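PDB 4YOK: putative flagellar protein FliS from Parabacteroides merdae ATCC 43184, which is of unknown function, a DUF3823 family protein with a prealbumin-like fold in which an N-terminal transthyretin-like domain is probably followed by an E-set-like one. Local coordinates for residues L23-L34 with I47-F57; P100-L109 with V187-S198. One frame throughout, in Å; residues are numbered along the deposited sequence.

Contact 1: residues L23-L34 with I47-F57; sequences LNLRGTGEAVQL and ISVFVGQDGTF. With GOL (glycerol), chain C.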
loop_
_atom_site.group_PDB
_atom_site.type_symbol
_atom_site.label_atom_id
_atom_site.label_comp_id
_atom_site.label_asym_id
_atom_site.label_seq_id
_atom_site.Cartn_x
_atom_site.Cartn_y
_atom_site.Cartn_z
ATOM N N LEU A 23 2.002 -0.055 6.425
ATOM C CA LEU A 23 2.047 -0.851 5.206
ATOM C C LEU A 23 2.310 0.045 4.033
ATOM O O LEU A 23 1.850 1.195 4.024
ATOM C CB LEU A 23 0.710 -1.587 5.003
ATOM C CG LEU A 23 0.287 -2.573 6.093
ATOM C CD1 LEU A 23 -0.933 -3.339 5.639
ATOM C CD2 LEU A 23 1.437 -3.508 6.480
ATOM N N ASN A 24 3.011 -0.495 3.028
ATOM C CA ASN A 24 3.335 0.187 1.770
ATOM C C ASN A 24 2.297 -0.259 0.723
ATOM O O ASN A 24 2.182 -1.451 0.444
ATOM C CB ASN A 24 4.760 -0.188 1.374
ATOM C CG ASN A 24 5.769 0.155 2.454
ATOM O OD1 ASN A 24 6.224 -0.683 3.247
ATOM N ND2 ASN A 24 6.042 1.405 2.583
ATOM N N LEU A 25 1.484 0.676 0.241
ATOM C CA LEU A 25 0.352 0.377 -0.640
ATOM C C LEU A 25 0.313 1.221 -1.904
ATOM O O LEU A 25 1.088 2.159 -2.055
ATOM C CB LEU A 25 -0.940 0.666 0.174
ATOM C CG LEU A 25 -1.089 -0.105 1.524
ATOM C CD1 LEU A 25 -2.188 0.484 2.364
ATOM C CD2 LEU A 25 -1.351 -1.581 1.288
ATOM N N ARG A 26 -0.667 0.942 -2.765
ATOM C CA ARG A 26 -0.904 1.798 -3.927
ATOM C C ARG A 26 -1.671 2.991 -3.388
ATOM O O ARG A 26 -2.789 2.825 -2.861
ATOM C CB ARG A 26 -1.684 1.067 -5.026
ATOM C CG ARG A 26 -2.097 2.060 -6.128
ATOM C CD ARG A 26 -2.621 1.403 -7.402
ATOM N NE ARG A 26 -3.071 2.470 -8.311
ATOM C CZ ARG A 26 -4.165 2.436 -9.063
ATOM N NH1 ARG A 26 -4.929 1.347 -9.090
ATOM N NH2 ARG A 26 -4.501 3.486 -9.802
ATOM N N GLY A 27 -1.041 4.155 -3.455
ATOM C CA GLY A 27 -1.617 5.376 -2.899
ATOM C C GLY A 27 -2.236 6.301 -3.915
ATOM O O GLY A 27 -2.398 7.484 -3.634
ATOM N N THR A 28 -2.567 5.781 -5.105
ATOM C CA THR A 28 -3.155 6.574 -6.202
ATOM C C THR A 28 -4.475 5.973 -6.686
ATOM O O THR A 28 -4.720 4.787 -6.453
ATOM C CB THR A 28 -2.185 6.612 -7.397
ATOM O OG1 THR A 28 -1.933 5.267 -7.829
ATOM C CG2 THR A 28 -0.864 7.368 -7.091
ATOM N N GLY A 29 -5.253 6.766 -7.431
ATOM C CA GLY A 29 -6.482 6.333 -8.095
ATOM C C GLY A 29 -7.556 5.737 -7.204
ATOM O O GLY A 29 -8.392 4.975 -7.686
ATOM N N GLU A 30 -7.572 6.106 -5.912
ATOM C CA GLU A 30 -8.539 5.602 -4.908
ATOM C C GLU A 30 -8.420 4.065 -4.778
ATOM O O GLU A 30 -9.409 3.384 -4.482
ATOM C CB GLU A 30 -9.977 6.010 -5.277
ATOM C CG GLU A 30 -10.135 7.496 -5.549
ATOM C CD GLU A 30 -11.559 7.947 -5.801
ATOM O OE1 GLU A 30 -12.403 7.113 -6.206
ATOM O OE2 GLU A 30 -11.818 9.157 -5.618
ATOM N N ALA A 31 -7.208 3.533 -4.993
ATOM C CA ALA A 31 -6.979 2.088 -4.971
ATOM C C ALA A 31 -7.334 1.439 -3.631
ATOM O O ALA A 31 -7.932 0.352 -3.625
ATOM C CB ALA A 31 -5.547 1.783 -5.301
ATOM N N VAL A 32 -6.959 2.094 -2.508
ATOM C CA VAL A 32 -7.188 1.570 -1.159
ATOM C C VAL A 32 -7.950 2.598 -0.332
ATOM O O VAL A 32 -7.519 3.753 -0.195
ATOM C CB VAL A 32 -5.865 1.139 -0.475
ATOM C CG1 VAL A 32 -6.119 0.562 0.924
ATOM C CG2 VAL A 32 -5.106 0.135 -1.335
ATOM N N GLN A 33 -9.106 2.158 0.205
ATOM C CA GLN A 33 -9.978 3.006 0.996
ATOM C C GLN A 33 -10.328 2.411 2.326
ATOM O O GLN A 33 -10.415 1.191 2.463
ATOM C CB GLN A 33 -11.286 3.270 0.234
ATOM C CG GLN A 33 -11.081 4.079 -1.042
ATOM C CD GLN A 33 -12.303 4.104 -1.926
ATOM O OE1 GLN A 33 -12.257 3.713 -3.098
ATOM N NE2 GLN A 33 -13.413 4.582 -1.396
ATOM N N LEU A 34 -10.583 3.286 3.291
ATOM C CA LEU A 34 -11.129 2.926 4.600
ATOM C C LEU A 34 -12.457 3.632 4.736
ATOM O O LEU A 34 -12.772 4.517 3.936
ATOM C CB LEU A 34 -10.192 3.286 5.766
ATOM C CG LEU A 34 -8.764 2.740 5.723
ATOM C CD1 LEU A 34 -7.991 3.254 6.886
ATOM C CD2 LEU A 34 -8.739 1.198 5.663
ATOM N N ILE A 47 -18.034 7.797 5.730
ATOM C CA ILE A 47 -17.143 8.727 5.030
ATOM C C ILE A 47 -15.978 7.899 4.458
ATOM O O ILE A 47 -15.380 7.139 5.205
ATOM C CB ILE A 47 -16.662 9.878 5.966
ATOM C CG1 ILE A 47 -17.868 10.784 6.382
ATOM C CG2 ILE A 47 -15.550 10.721 5.279
ATOM C CD1 ILE A 47 -17.713 11.529 7.741
ATOM N N SER A 48 -15.672 8.036 3.158
ATOM C CA SER A 48 -14.540 7.309 2.556
ATOM C C SER A 48 -13.240 8.051 2.807
ATOM O O SER A 48 -13.201 9.281 2.708
ATOM C CB SER A 48 -14.722 7.118 1.052
ATOM O OG SER A 48 -15.846 6.312 0.733
ATOM N N VAL A 49 -12.182 7.321 3.148
ATOM C CA VAL A 49 -10.853 7.950 3.294
ATOM C C VAL A 49 -9.903 7.145 2.422
ATOM O O VAL A 49 -9.994 5.921 2.372
ATOM C CB VAL A 49 -10.299 8.201 4.727
ATOM C CG1 VAL A 49 -11.196 9.157 5.518
ATOM C CG2 VAL A 49 -10.056 6.916 5.488
ATOM N N PHE A 50 -9.055 7.831 1.687
ATOM C CA PHE A 50 -8.167 7.185 0.739
ATOM C C PHE A 50 -6.784 7.061 1.390
ATOM O O PHE A 50 -6.285 8.010 1.998
ATOM C CB PHE A 50 -8.195 7.960 -0.602
ATOM C CG PHE A 50 -9.627 8.244 -1.036
ATOM C CD1 PHE A 50 -10.304 9.371 -0.572
ATOM C CD2 PHE A 50 -10.325 7.339 -1.819
ATOM C CE1 PHE A 50 -11.654 9.578 -0.881
ATOM C CE2 PHE A 50 -11.671 7.570 -2.159
ATOM C CZ PHE A 50 -12.319 8.690 -1.691
ATOM N N VAL A 51 -6.228 5.855 1.358
ATOM C CA VAL A 51 -4.945 5.567 2.008
ATOM C C VAL A 51 -3.791 5.905 1.041
ATOM O O VAL A 51 -3.893 5.634 -0.150
ATOM C CB VAL A 51 -4.927 4.094 2.492
ATOM C CG1 VAL A 51 -3.630 3.775 3.212
ATOM C CG2 VAL A 51 -6.122 3.804 3.419
ATOM N N GLY A 52 -2.742 6.548 1.555
ATOM C CA GLY A 52 -1.583 6.935 0.742
ATOM C C GLY A 52 -0.600 5.807 0.531
ATOM O O GLY A 52 -0.772 4.715 1.077
ATOM N N GLN A 53 0.477 6.080 -0.198
ATOM C CA GLN A 53 1.526 5.096 -0.489
ATOM C C GLN A 53 2.186 4.500 0.734
ATOM O O GLN A 53 2.611 3.348 0.704
ATOM C CB GLN A 53 2.651 5.779 -1.274
ATOM C CG GLN A 53 2.384 5.952 -2.720
ATOM C CD GLN A 53 3.687 5.972 -3.486
ATOM O OE1 GLN A 53 3.775 5.385 -4.543
ATOM N NE2 GLN A 53 4.704 6.698 -2.998
ATOM N N ASP A 54 2.356 5.324 1.787
ATOM C CA ASP A 54 3.020 4.959 3.018
ATOM C C ASP A 54 2.010 4.439 4.068
ATOM O O ASP A 54 2.360 4.248 5.228
ATOM C CB ASP A 54 3.816 6.176 3.557
ATOM C CG ASP A 54 2.970 7.414 3.849
ATOM O OD1 ASP A 54 1.721 7.349 3.670
ATOM O OD2 ASP A 54 3.557 8.463 4.205
ATOM N N GLY A 55 0.778 4.217 3.636
ATOM C CA GLY A 55 -0.296 3.672 4.455
ATOM C C GLY A 55 -0.989 4.665 5.361
ATOM O O GLY A 55 -1.733 4.249 6.240
ATOM N N THR A 56 -0.736 5.977 5.155
ATOM C CA THR A 56 -1.315 7.030 5.984
ATOM C C THR A 56 -2.571 7.589 5.346
ATOM O O THR A 56 -2.764 7.506 4.134
ATOM C CB THR A 56 -0.299 8.169 6.239
ATOM O OG1 THR A 56 -0.036 8.834 5.006
ATOM C CG2 THR A 56 1.014 7.696 6.853
ATOM N N PHE A 57 -3.385 8.243 6.159
ATOM C CA PHE A 57 -4.601 8.915 5.737
ATOM C C PHE A 57 -4.826 10.107 6.672
ATOM O O PHE A 57 -4.323 10.126 7.803
ATOM C CB PHE A 57 -5.815 7.953 5.713
ATOM C CG PHE A 57 -6.026 7.134 6.980
ATOM C CD1 PHE A 57 -5.388 5.911 7.151
ATOM C CD2 PHE A 57 -6.847 7.599 8.001
ATOM C CE1 PHE A 57 -5.562 5.164 8.326
ATOM C CE2 PHE A 57 -7.015 6.862 9.181
ATOM C CZ PHE A 57 -6.367 5.650 9.336
HETATM C C1 GOL C . -3.794 10.010 1.417
HETATM O O1 GOL C . -2.549 10.301 2.048
HETATM C C2 GOL C . -3.671 10.056 -0.090
HETATM O O2 GOL C . -3.466 11.407 -0.525
HETATM C C3 GOL C . -4.891 9.476 -0.767
HETATM O O3 GOL C . -4.551 8.811 -1.981
HETATM O O HOH W 1 5.665 2.864 0.363
HETATM O O HOH W 2 -5.088 4.392 -2.410
HETATM O O HOH W 3 1.258 4.324 -5.196
HETATM O O HOH W 4 -0.186 8.475 -1.856
#
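Leu34 and Val49 pair through two backbone hydrogen bonds, Leu34 N to Val49 O at 2.9 Å and Val49 N to Leu34 O at 3.0 Å, and Val51 N continues the ladder with a nearly straight bond (175°) to Val32 O. On the buried side the packing is tight. Leu34 lays CD1 over one face of the Phe57 ring, 3.4 Å from Phe57 CE1, in a CH-pi contact, the two side chains roughly perpendicular. Val51 has CG1 anti to its backbone N (chi1 -178°), which turns CG1 onto Leu25 CD1 at 3.7 Å and leaves CG2 against Leu34 CG. Leu68, from the adjacent strand 64-70, and Val16, from strand 9-18 of the other sheet, also touch Leu34. The other side faces solvent: the exposed Phe50 ring lies alongside Gln33, with CD2 3.4 Å from Gln33 CG, and beside the Glu30 carboxylate, whose plane is only 19° from that of the ring. Beyond it waters bridge the segments, one joining Gly27 O to Gln53 N, and a glycerol, probably from the crystallisation liquor, bonds weakly to the same Gly27 O. A further direct hydrogen bond runs from Leu25 N to Gln53 O at 2.9 Å, while the Gln53 amide reaches away to Gln142 O and Ala144 N. The pairing of strands 33-37 and 47-50 is that of an antiparallel beta hairpin at the margin of the prealbumin-like domain's four-stranded sheet.

Contact 2: residues P100-L109 with V187-S198; sequences PYFMISNEQL and VLANGADQAIYS
The carbonyl O of Ile196, which accepts a 2.8 Å hydrogen bond from Val187 N, has Ile104 CD1 lying against it at 3.6 Å. Val187 N and Ile196 O belong to the pairing of strands 182-189 and 196-202, and Ile104 reaches this pair from the other sheet. Its CG1 stands anti to the carbonyl carbon (chi1 -59°), which carries CD1 to within 3.7 Å of Val187 CG2, the two side chains passing with opposed directions. Ile196 points back to the facing sheet: CG2 comes 3.5 Å from Phe102 O, while CD1 faces both Pro100 CB and the selenium of selenomethionine Met103, 4.1 Å from SE. This is the face-to-face packing of a beta sandwich, consistent with the E-set assignment of the domain: strand 102-105 runs almost antiparallel to strand 187-189, at 167°, with their axes 8.3 Å apart at closest approach. An alanine at Ile196 would lack CG1, CG2 and CD1, and would probably open a gap beside Phe102 O and deprive Pro100 and the Met103 selenium of this contact. Toward the turn at 189-192, Ala189 CB meets the Phe102 ring at its edge, in plane, 3.8 Å from CE2, and also touches the Tyr101 ring; Ala192 CB lies near Tyr101 CE2. At the other end Glu107, bent at chi2 (98°), sets OE2 3.2 Å from Ser198 CB, while the Ser198 hydroxyl is hydrogen-bonded to Val185 N.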
loop_
_atom_site.group_PDB
_atom_site.type_symbol
_atom_site.label_atom_id
_atom_site.label_comp_id
_atom_site.label_asym_id
_atom_site.label_seq_id
_atom_site.Cartn_x
_atom_site.Cartn_y
_atom_site.Cartn_z
ATOM N N PRO A 100 -2.167 -8.721 6.695
ATOM C CA PRO A 100 -1.763 -8.853 5.279
ATOM C C PRO A 100 -1.574 -10.311 4.884
ATOM O O PRO A 100 -1.242 -11.125 5.744
ATOM C CB PRO A 100 -0.425 -8.098 5.202
ATOM C CG PRO A 100 -0.321 -7.301 6.488
ATOM C CD PRO A 100 -1.129 -8.049 7.502
ATOM N N TYR A 101 -1.751 -10.643 3.590
ATOM C CA TYR A 101 -1.503 -12.016 3.101
ATOM C C TYR A 101 0.001 -12.289 3.135
ATOM O O TYR A 101 0.435 -13.345 3.578
ATOM C CB TYR A 101 -2.029 -12.158 1.659
ATOM C CG TYR A 101 -3.529 -12.064 1.574
ATOM C CD1 TYR A 101 -4.342 -13.030 2.173
ATOM C CD2 TYR A 101 -4.145 -10.976 0.960
ATOM C CE1 TYR A 101 -5.730 -12.919 2.151
ATOM C CE2 TYR A 101 -5.540 -10.890 0.876
ATOM C CZ TYR A 101 -6.323 -11.866 1.471
ATOM O OH TYR A 101 -7.691 -11.792 1.432
ATOM N N PHE A 102 0.780 -11.295 2.691
ATOM C CA PHE A 102 2.239 -11.328 2.593
ATOM C C PHE A 102 2.877 -10.027 3.060
ATOM O O PHE A 102 2.261 -8.969 3.015
ATOM C CB PHE A 102 2.684 -11.563 1.121
ATOM C CG PHE A 102 2.191 -12.875 0.556
ATOM C CD1 PHE A 102 2.835 -14.071 0.871
ATOM C CD2 PHE A 102 1.051 -12.923 -0.245
ATOM C CE1 PHE A 102 2.341 -15.296 0.399
ATOM C CE2 PHE A 102 0.569 -14.147 -0.734
ATOM C CZ PHE A 102 1.204 -15.326 -0.383
HETATM N N MSE A 103 4.124 -10.128 3.507
HETATM C CA MSE A 103 4.955 -8.986 3.859
HETATM C C MSE A 103 6.254 -9.110 3.053
HETATM O O MSE A 103 6.776 -10.211 2.882
HETATM C CB MSE A 103 5.233 -8.888 5.380
HETATM C CG MSE A 103 4.002 -8.518 6.211
HETATM SE SE MSE A 103 3.366 -6.655 5.934
HETATM C CE MSE A 103 4.856 -5.742 6.792
ATOM N N ILE A 104 6.761 -7.977 2.577
ATOM C CA ILE A 104 8.021 -7.872 1.849
ATOM C C ILE A 104 9.027 -7.285 2.830
ATOM O O ILE A 104 8.696 -6.326 3.525
ATOM C CB ILE A 104 7.873 -6.981 0.579
ATOM C CG1 ILE A 104 6.817 -7.533 -0.397
ATOM C CG2 ILE A 104 9.228 -6.772 -0.127
ATOM C CD1 ILE A 104 6.335 -6.489 -1.441
ATOM N N SER A 105 10.240 -7.843 2.886
ATOM C CA SER A 105 11.285 -7.317 3.767
ATOM C C SER A 105 12.661 -7.495 3.129
ATOM O O SER A 105 12.771 -8.157 2.099
ATOM C CB SER A 105 11.247 -8.023 5.122
ATOM O OG SER A 105 11.597 -9.388 4.989
ATOM N N ASN A 106 13.703 -6.885 3.743
ATOM C CA ASN A 106 15.112 -6.984 3.333
ATOM C C ASN A 106 15.320 -6.621 1.847
ATOM O O ASN A 106 16.119 -7.257 1.164
ATOM C CB ASN A 106 15.633 -8.410 3.619
ATOM C CG ASN A 106 17.133 -8.519 3.748
ATOM O OD1 ASN A 106 17.831 -7.568 4.143
ATOM N ND2 ASN A 106 17.657 -9.692 3.409
ATOM N N GLU A 107 14.618 -5.599 1.356
ATOM C CA GLU A 107 14.692 -5.221 -0.067
ATOM C C GLU A 107 15.992 -4.561 -0.448
ATOM O O GLU A 107 16.472 -3.647 0.229
ATOM C CB GLU A 107 13.556 -4.269 -0.472
ATOM C CG GLU A 107 12.183 -4.779 -0.101
ATOM C CD GLU A 107 11.656 -4.192 1.195
ATOM O OE1 GLU A 107 12.476 -3.849 2.073
ATOM O OE2 GLU A 107 10.418 -4.096 1.341
ATOM N N GLN A 108 16.545 -5.011 -1.567
ATOM C CA GLN A 108 17.739 -4.422 -2.173
ATOM C C GLN A 108 17.422 -4.221 -3.648
ATOM O O GLN A 108 17.314 -5.199 -4.396
ATOM C CB GLN A 108 18.992 -5.274 -1.941
ATOM C CG GLN A 108 19.667 -4.974 -0.589
ATOM C CD GLN A 108 20.210 -3.553 -0.486
ATOM O OE1 GLN A 108 20.007 -2.857 0.521
ATOM N NE2 GLN A 108 20.888 -3.075 -1.535
ATOM N N LEU A 109 17.142 -2.965 -4.025
ATOM C CA LEU A 109 16.737 -2.604 -5.394
ATOM C C LEU A 109 17.798 -1.743 -6.049
ATOM O O LEU A 109 18.275 -0.783 -5.451
ATOM C CB LEU A 109 15.378 -1.870 -5.410
ATOM C CG LEU A 109 14.257 -2.459 -4.511
ATOM C CD1 LEU A 109 12.984 -1.625 -4.627
ATOM C CD2 LEU A 109 13.949 -3.945 -4.869
ATOM N N VAL A 187 3.748 -7.387 -4.463
ATOM C CA VAL A 187 3.330 -8.782 -4.330
ATOM C C VAL A 187 1.803 -8.798 -4.220
ATOM O O VAL A 187 1.225 -8.195 -3.307
ATOM C CB VAL A 187 4.008 -9.540 -3.149
ATOM C CG1 VAL A 187 3.422 -10.948 -2.987
ATOM C CG2 VAL A 187 5.530 -9.611 -3.337
ATOM N N LEU A 188 1.169 -9.456 -5.181
ATOM C CA LEU A 188 -0.278 -9.636 -5.241
ATOM C C LEU A 188 -0.623 -11.084 -4.888
ATOM O O LEU A 188 -0.072 -12.008 -5.469
ATOM C CB LEU A 188 -0.797 -9.291 -6.653
ATOM C CG LEU A 188 -2.300 -9.491 -6.890
ATOM C CD1 LEU A 188 -3.121 -8.404 -6.165
ATOM C CD2 LEU A 188 -2.613 -9.483 -8.393
ATOM N N ALA A 189 -1.545 -11.262 -3.945
ATOM C CA ALA A 189 -2.051 -12.556 -3.493
ATOM C C ALA A 189 -3.197 -13.019 -4.375
ATOM O O ALA A 189 -3.993 -12.183 -4.827
ATOM C CB ALA A 189 -2.537 -12.420 -2.058
ATOM N N ASN A 190 -3.324 -14.353 -4.581
ATOM C CA ASN A 190 -4.490 -14.944 -5.255
ATOM C C ASN A 190 -5.757 -14.481 -4.545
ATOM O O ASN A 190 -5.823 -14.540 -3.303
ATOM C CB ASN A 190 -4.423 -16.504 -5.185
ATOM C CG ASN A 190 -3.597 -17.162 -6.250
ATOM O OD1 ASN A 190 -2.939 -16.512 -7.043
ATOM N ND2 ASN A 190 -3.630 -18.487 -6.299
ATOM N N GLY A 191 -6.736 -14.003 -5.302
ATOM C CA GLY A 191 -8.009 -13.578 -4.719
ATOM C C GLY A 191 -8.060 -12.154 -4.200
ATOM O O GLY A 191 -9.142 -11.677 -3.874
ATOM N N ALA A 192 -6.922 -11.448 -4.128
ATOM C CA ALA A 192 -6.920 -10.059 -3.636
ATOM C C ALA A 192 -7.089 -9.076 -4.784
ATOM O O ALA A 192 -6.721 -9.379 -5.914
ATOM C CB ALA A 192 -5.629 -9.764 -2.892
ATOM N N ASP A 193 -7.592 -7.875 -4.476
ATOM C CA ASP A 193 -7.808 -6.815 -5.469
ATOM C C ASP A 193 -6.640 -5.817 -5.546
ATOM O O ASP A 193 -6.650 -4.925 -6.399
ATOM C CB ASP A 193 -9.097 -6.045 -5.087
ATOM C CG ASP A 193 -8.956 -5.051 -3.934
ATOM O OD1 ASP A 193 -8.093 -5.274 -3.034
ATOM O OD2 ASP A 193 -9.709 -4.077 -3.911
ATOM N N GLN A 194 -5.693 -5.899 -4.589
ATOM C CA GLN A 194 -4.598 -4.943 -4.452
ATOM C C GLN A 194 -3.356 -5.633 -3.951
ATOM O O GLN A 194 -3.465 -6.581 -3.168
ATOM C CB GLN A 194 -4.996 -3.846 -3.422
ATOM C CG GLN A 194 -5.870 -2.709 -3.993
ATOM C CD GLN A 194 -5.145 -1.961 -5.083
ATOM O OE1 GLN A 194 -3.972 -1.568 -4.943
ATOM N NE2 GLN A 194 -5.794 -1.840 -6.232
ATOM N N ALA A 195 -2.191 -5.171 -4.383
ATOM C CA ALA A 195 -0.916 -5.728 -3.926
ATOM C C ALA A 195 -0.404 -5.008 -2.670
ATOM O O ALA A 195 -0.854 -3.891 -2.337
ATOM C CB ALA A 195 0.126 -5.585 -5.045
ATOM N N ILE A 196 0.586 -5.635 -2.006
ATOM C CA ILE A 196 1.398 -5.024 -0.941
ATOM C C ILE A 196 2.716 -4.692 -1.621
ATOM O O ILE A 196 3.112 -5.379 -2.572
ATOM C CB ILE A 196 1.561 -5.908 0.331
ATOM C CG1 ILE A 196 2.118 -5.059 1.528
ATOM C CG2 ILE A 196 2.412 -7.151 0.063
ATOM C CD1 ILE A 196 1.330 -5.147 2.764
ATOM N N TYR A 197 3.361 -3.622 -1.196
ATOM C CA TYR A 197 4.596 -3.181 -1.822
ATOM C C TYR A 197 5.719 -2.998 -0.812
ATOM O O TYR A 197 5.513 -2.999 0.403
ATOM C CB TYR A 197 4.335 -1.833 -2.530
ATOM C CG TYR A 197 3.330 -1.855 -3.670
ATOM C CD1 TYR A 197 1.964 -1.734 -3.427
ATOM C CD2 TYR A 197 3.753 -1.948 -4.997
ATOM C CE1 TYR A 197 1.042 -1.738 -4.473
ATOM C CE2 TYR A 197 2.842 -1.969 -6.048
ATOM C CZ TYR A 197 1.487 -1.872 -5.779
ATOM O OH TYR A 197 0.596 -1.858 -6.804
ATOM N N SER A 198 6.917 -2.800 -1.329
ATOM C CA SER A 198 8.060 -2.347 -0.559
ATOM C C SER A 198 7.938 -0.823 -0.421
ATOM O O SER A 198 7.155 -0.227 -1.167
ATOM C CB SER A 198 9.346 -2.689 -1.321
ATOM O OG SER A 198 9.465 -1.931 -2.519
#

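How the contacts relate
From the N terminus, the chain first closes the short loop of contact 1, with 12 residues between its segments, inside the prealbumin-like domain. It then passes through strands 64-70, 83-88 and 92-97 before reaching the segment at residues 100-109, where contact 2 opens a much longer loop of 77 residues. The two are in series, neither nesting nor crossing. Their centres are about 15 Å apart, yet they meet at the domain interface: Asn24 O lies 3.0 Å from Tyr197 N, a probable hydrogen bond, and Arg26 packs on Gln194. Contact 1 thus ties a hairpin and its flanking loops, and contact 2 joins two sheets of the C-terminal sandwich.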